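Local coordinates for succinate dehydrogenase subunit A (Mycolicibacterium smegmatis, PDB 7D6V), which probably serves as the FAD-bearing flavoprotein subunit of a respiratory complex, oxidising succinate to fumarate and passing the electrons on toward quinone, at residues L544-Q556 against D589-Q601. Numbering follows the deposited sequence.
Sequences LLVSECVAKAALQ and DPVVPDVTVTPEQ
Lys-552 and Gln-556, one helical turn apart, each send a polar side-chain end to a backbone carbonyl of the neighbouring strand, an example of how a helix can hold a strand through side chains alone, without offering its own main chain. The lysine does this firmly: its extended chain carries NZ to 2.9 Å from O of Asp-594, and the ammonium meets that carbonyl almost head-on, with a C=O...N angle of 161°. NZ also makes a long salt bridge to OE1 of Glu-548 within the helix. Gln-556, its chain kinked beyond CG, runs alongside Thr-596 with the two side chains pointing opposite ways and gives only a weak bond from NE2 to O of Thr-596, 3.4 Å long, while the same nitrogen lies against CG2 of Thr-598.

The strand 594-597 pairs antiparallel with 582-585 in a two-stranded hairpin, and helix 532-556 covers one face of it, the axis of its 544-556 part passing 8.8 Å from that of strand 594-597, within the C-terminal region of the fumarate reductase flavoprotein family. Asp-594 and Thr-596, alternate residues of the strand, turn toward the helix, whereas Val-595 and Val-597 point away.

Charge is handled less simply around Asp-594. Its carboxylate lies between Leu-545, Glu-548 and Cys-549, with OD2 3.3 Å from SG of Cys-549. OD1 faces OE2 of Glu-548 at 3.5 Å, both being acceptors, and the two carboxylate planes stand 77° apart; Lys-516 of helix 502-518 forms a salt bridge with that OE2 and would be expected to ease the repulsion.

Apolar contacts take over before the strand begins. With CG anti to the backbone N (chi1 -168°), Leu-545 reaches CD1 to within 3.6 Å of CG2 of Val-592, and CB of Leu-544 rests 4.1 Å from CG1 of Val-591.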
loop_
_atom_site.group_PDB
_atom_site.type_symbol
_atom_site.label_atom_id
_atom_site.label_comp_id
_atom_site.label_asym_id
_atom_site.label_seq_id
_atom_site.Cartn_x
_atom_site.Cartn_y
_atom_site.Cartn_z
ATOM N N LEU A 544 -9.873 -7.489 -27.329
ATOM C CA LEU A 544 -10.598 -7.281 -28.579
ATOM C C LEU A 544 -12.044 -7.748 -28.469
ATOM O O LEU A 544 -12.962 -7.059 -28.936
ATOM C CB LEU A 544 -9.889 -8.002 -29.723
ATOM C CG LEU A 544 -8.576 -7.395 -30.222
ATOM C CD1 LEU A 544 -7.852 -8.364 -31.140
ATOM C CD2 LEU A 544 -8.824 -6.076 -30.925
ATOM N N LEU A 545 -12.268 -8.911 -27.852
ATOM C CA LEU A 545 -13.633 -9.407 -27.691
ATOM C C LEU A 545 -14.470 -8.455 -26.840
ATOM O O LEU A 545 -15.611 -8.117 -27.191
ATOM C CB LEU A 545 -13.600 -10.805 -27.076
ATOM C CG LEU A 545 -14.896 -11.611 -27.083
ATOM C CD1 LEU A 545 -15.367 -11.815 -28.498
ATOM C CD2 LEU A 545 -14.698 -12.943 -26.391
ATOM N N VAL A 546 -13.904 -7.990 -25.724
ATOM C CA VAL A 546 -14.645 -7.096 -24.840
ATOM C C VAL A 546 -14.914 -5.762 -25.526
ATOM O O VAL A 546 -15.990 -5.174 -25.364
ATOM C CB VAL A 546 -13.888 -6.920 -23.512
ATOM C CG1 VAL A 546 -14.479 -5.783 -22.704
ATOM C CG2 VAL A 546 -13.931 -8.210 -22.714
ATOM N N SER A 547 -13.948 -5.262 -26.303
ATOM C CA SER A 547 -14.156 -4.012 -27.025
ATOM C C SER A 547 -15.274 -4.141 -28.049
ATOM O O SER A 547 -16.099 -3.231 -28.193
ATOM C CB SER A 547 -12.858 -3.576 -27.700
ATOM O OG SER A 547 -11.794 -3.535 -26.769
ATOM N N GLU A 548 -15.318 -5.263 -28.774
ATOM C CA GLU A 548 -16.413 -5.474 -29.715
ATOM C C GLU A 548 -17.758 -5.488 -28.999
ATOM O O GLU A 548 -18.730 -4.880 -29.470
ATOM C CB GLU A 548 -16.203 -6.776 -30.486
ATOM C CG GLU A 548 -17.046 -6.898 -31.745
ATOM C CD GLU A 548 -16.901 -8.251 -32.416
ATOM O OE1 GLU A 548 -17.779 -8.614 -33.227
ATOM O OE2 GLU A 548 -15.906 -8.955 -32.137
ATOM N N CYS A 549 -17.827 -6.167 -27.850
ATOM C CA CYS A 549 -19.078 -6.208 -27.096
ATOM C C CYS A 549 -19.509 -4.811 -26.662
ATOM O O CYS A 549 -20.679 -4.431 -26.809
ATOM C CB CYS A 549 -18.925 -7.122 -25.880
ATOM S SG CYS A 549 -19.191 -8.864 -26.218
ATOM N N VAL A 550 -18.568 -4.032 -26.125
ATOM C CA VAL A 550 -18.884 -2.689 -25.644
ATOM C C VAL A 550 -19.375 -1.814 -26.789
ATOM O O VAL A 550 -20.375 -1.096 -26.662
ATOM C CB VAL A 550 -17.659 -2.069 -24.947
ATOM C CG1 VAL A 550 -17.896 -0.599 -24.669
ATOM C CG2 VAL A 550 -17.357 -2.803 -23.658
ATOM N N ALA A 551 -18.681 -1.865 -27.929
ATOM C CA ALA A 551 -19.062 -1.028 -29.060
ATOM C C ALA A 551 -20.439 -1.401 -29.592
ATOM O O ALA A 551 -21.249 -0.520 -29.905
ATOM C CB ALA A 551 -18.013 -1.133 -30.164
ATOM N N LYS A 552 -20.733 -2.699 -29.696
ATOM C CA LYS A 552 -22.033 -3.100 -30.222
ATOM C C LYS A 552 -23.163 -2.722 -29.269
ATOM O O LYS A 552 -24.222 -2.254 -29.710
ATOM C CB LYS A 552 -22.042 -4.598 -30.513
ATOM C CG LYS A 552 -21.254 -4.965 -31.751
ATOM C CD LYS A 552 -21.558 -6.375 -32.207
ATOM C CE LYS A 552 -20.965 -6.634 -33.577
ATOM N NZ LYS A 552 -21.470 -7.903 -34.158
ATOM N N ALA A 553 -22.957 -2.899 -27.961
ATOM C CA ALA A 553 -23.977 -2.481 -27.004
ATOM C C ALA A 553 -24.211 -0.976 -27.066
ATOM O O ALA A 553 -25.362 -0.514 -27.059
ATOM C CB ALA A 553 -23.579 -2.906 -25.593
ATOM N N ALA A 554 -23.128 -0.193 -27.141
ATOM C CA ALA A 554 -23.263 1.257 -27.204
ATOM C C ALA A 554 -23.960 1.702 -28.479
ATOM O O ALA A 554 -24.700 2.690 -28.468
ATOM C CB ALA A 554 -21.891 1.918 -27.093
ATOM N N LEU A 555 -23.735 0.995 -29.587
ATOM C CA LEU A 555 -24.453 1.325 -30.812
ATOM C C LEU A 555 -25.928 0.971 -30.699
ATOM O O LEU A 555 -26.785 1.685 -31.229
ATOM C CB LEU A 555 -23.828 0.604 -32.003
ATOM C CG LEU A 555 -24.440 0.956 -33.360
ATOM C CD1 LEU A 555 -23.997 2.341 -33.801
ATOM C CD2 LEU A 555 -24.081 -0.081 -34.401
ATOM N N GLN A 556 -26.244 -0.131 -30.019
ATOM C CA GLN A 556 -27.628 -0.588 -29.994
ATOM C C GLN A 556 -28.502 0.212 -29.036
ATOM O O GLN A 556 -29.691 0.397 -29.315
ATOM C CB GLN A 556 -27.686 -2.071 -29.639
ATOM C CG GLN A 556 -28.973 -2.736 -30.074
ATOM C CD GLN A 556 -28.770 -4.174 -30.482
ATOM O OE1 GLN A 556 -27.689 -4.558 -30.924
ATOM N NE2 GLN A 556 -29.811 -4.982 -30.334
ATOM N N ASP A 589 -13.224 -18.416 -34.892
ATOM C CA ASP A 589 -12.076 -18.252 -34.009
ATOM C C ASP A 589 -11.000 -17.404 -34.673
ATOM O O ASP A 589 -11.085 -17.082 -35.861
ATOM C CB ASP A 589 -11.536 -19.631 -33.634
ATOM C CG ASP A 589 -12.460 -20.383 -32.709
ATOM O OD1 ASP A 589 -13.167 -19.728 -31.917
ATOM O OD2 ASP A 589 -12.487 -21.628 -32.777
ATOM N N PRO A 590 -9.944 -17.008 -33.926
ATOM C CA PRO A 590 -9.683 -17.110 -32.479
ATOM C C PRO A 590 -10.229 -15.930 -31.686
ATOM O O PRO A 590 -10.150 -15.921 -30.459
ATOM C CB PRO A 590 -8.151 -17.145 -32.390
ATOM C CG PRO A 590 -7.661 -17.302 -33.796
ATOM C CD PRO A 590 -8.711 -16.688 -34.658
ATOM N N VAL A 591 -10.765 -14.939 -32.389
ATOM C CA VAL A 591 -11.516 -13.849 -31.779
ATOM C C VAL A 591 -12.922 -13.946 -32.348
ATOM O O VAL A 591 -13.177 -13.529 -33.484
ATOM C CB VAL A 591 -10.891 -12.476 -32.044
ATOM C CG1 VAL A 591 -11.630 -11.411 -31.253
ATOM C CG2 VAL A 591 -9.419 -12.484 -31.676
ATOM N N VAL A 592 -13.835 -14.505 -31.565
ATOM C CA VAL A 592 -15.191 -14.805 -32.011
ATOM C C VAL A 592 -16.009 -13.528 -32.180
ATOM O O VAL A 592 -15.699 -12.505 -31.555
ATOM C CB VAL A 592 -15.863 -15.778 -31.034
ATOM C CG1 VAL A 592 -15.104 -17.083 -31.005
ATOM C CG2 VAL A 592 -15.856 -15.184 -29.654
ATOM N N PRO A 593 -17.033 -13.532 -33.028
ATOM C CA PRO A 593 -17.948 -12.395 -33.111
ATOM C C PRO A 593 -19.122 -12.543 -32.153
ATOM O O PRO A 593 -19.477 -13.639 -31.718
ATOM C CB PRO A 593 -18.422 -12.430 -34.571
ATOM C CG PRO A 593 -18.273 -13.841 -34.993
ATOM C CD PRO A 593 -17.287 -14.526 -34.080
ATOM N N ASP A 594 -19.726 -11.403 -31.832
ATOM C CA ASP A 594 -20.779 -11.334 -30.833
ATOM C C ASP A 594 -22.087 -10.861 -31.447
ATOM O O ASP A 594 -22.103 -10.094 -32.413
ATOM C CB ASP A 594 -20.391 -10.400 -29.688
ATOM C CG ASP A 594 -19.017 -10.696 -29.140
ATOM O OD1 ASP A 594 -18.037 -10.110 -29.645
ATOM O OD2 ASP A 594 -18.915 -11.516 -28.203
ATOM N N VAL A 595 -23.183 -11.337 -30.868
ATOM C CA VAL A 595 -24.529 -10.875 -31.179
ATOM C C VAL A 595 -25.133 -10.315 -29.901
ATOM O O VAL A 595 -25.042 -10.944 -28.840
ATOM C CB VAL A 595 -25.402 -12.005 -31.754
ATOM C CG1 VAL A 595 -26.873 -11.671 -31.613
ATOM C CG2 VAL A 595 -25.061 -12.234 -33.205
ATOM N N THR A 596 -25.719 -9.126 -29.997
ATOM C CA THR A 596 -26.370 -8.474 -28.871
ATOM C C THR A 596 -27.878 -8.484 -29.090
ATOM O O THR A 596 -28.358 -8.090 -30.157
ATOM C CB THR A 596 -25.856 -7.043 -28.699
ATOM O OG1 THR A 596 -24.429 -7.037 -28.810
ATOM C CG2 THR A 596 -26.214 -6.524 -27.333
ATOM N N VAL A 597 -28.616 -8.937 -28.079
ATOM C CA VAL A 597 -30.057 -9.128 -28.149
ATOM C C VAL A 597 -30.694 -8.243 -27.077
ATOM O O VAL A 597 -30.008 -7.652 -26.249
ATOM C CB VAL A 597 -30.446 -10.612 -27.967
ATOM C CG1 VAL A 597 -31.889 -10.878 -28.385
ATOM C CG2 VAL A 597 -29.495 -11.508 -28.744
ATOM N N THR A 598 -32.024 -8.140 -27.110
ATOM C CA THR A 598 -32.777 -7.244 -26.232
ATOM C C THR A 598 -33.824 -8.012 -25.432
ATOM O O THR A 598 -34.971 -8.158 -25.880
ATOM C CB THR A 598 -33.437 -6.140 -27.053
ATOM O OG1 THR A 598 -34.409 -6.720 -27.929
ATOM C CG2 THR A 598 -32.405 -5.413 -27.890
ATOM N N PRO A 599 -33.477 -8.533 -24.257
ATOM C CA PRO A 599 -34.481 -9.142 -23.379
ATOM C C PRO A 599 -35.060 -8.154 -22.376
ATOM O O PRO A 599 -34.484 -7.106 -22.083
ATOM C CB PRO A 599 -33.688 -10.232 -22.644
ATOM C CG PRO A 599 -32.321 -9.730 -22.640
ATOM C CD PRO A 599 -32.120 -8.991 -23.926
ATOM N N GLU A 600 -36.214 -8.526 -21.830
ATOM C CA GLU A 600 -36.901 -7.724 -20.829
ATOM C C GLU A 600 -36.491 -8.140 -19.422
ATOM O O GLU A 600 -36.180 -9.304 -19.161
ATOM C CB GLU A 600 -38.420 -7.842 -20.973
ATOM C CG GLU A 600 -38.927 -7.584 -22.376
ATOM C CD GLU A 600 -38.570 -6.201 -22.879
ATOM O OE1 GLU A 600 -39.091 -5.211 -22.326
ATOM O OE2 GLU A 600 -37.764 -6.105 -23.826
ATOM N N GLN A 601 -36.493 -7.166 -18.517
ATOM C CA GLN A 601 -36.180 -7.411 -17.120
ATOM C C GLN A 601 -37.392 -7.973 -16.384
ATOM O O GLN A 601 -38.534 -7.861 -16.833
ATOM C CB GLN A 601 -35.718 -6.125 -16.435
ATOM C CG GLN A 601 -34.494 -5.484 -17.051
ATOM C CD GLN A 601 -33.832 -4.493 -16.119
ATOM O OE1 GLN A 601 -33.359 -4.857 -15.044
ATOM N NE2 GLN A 601 -33.792 -3.233 -16.528
#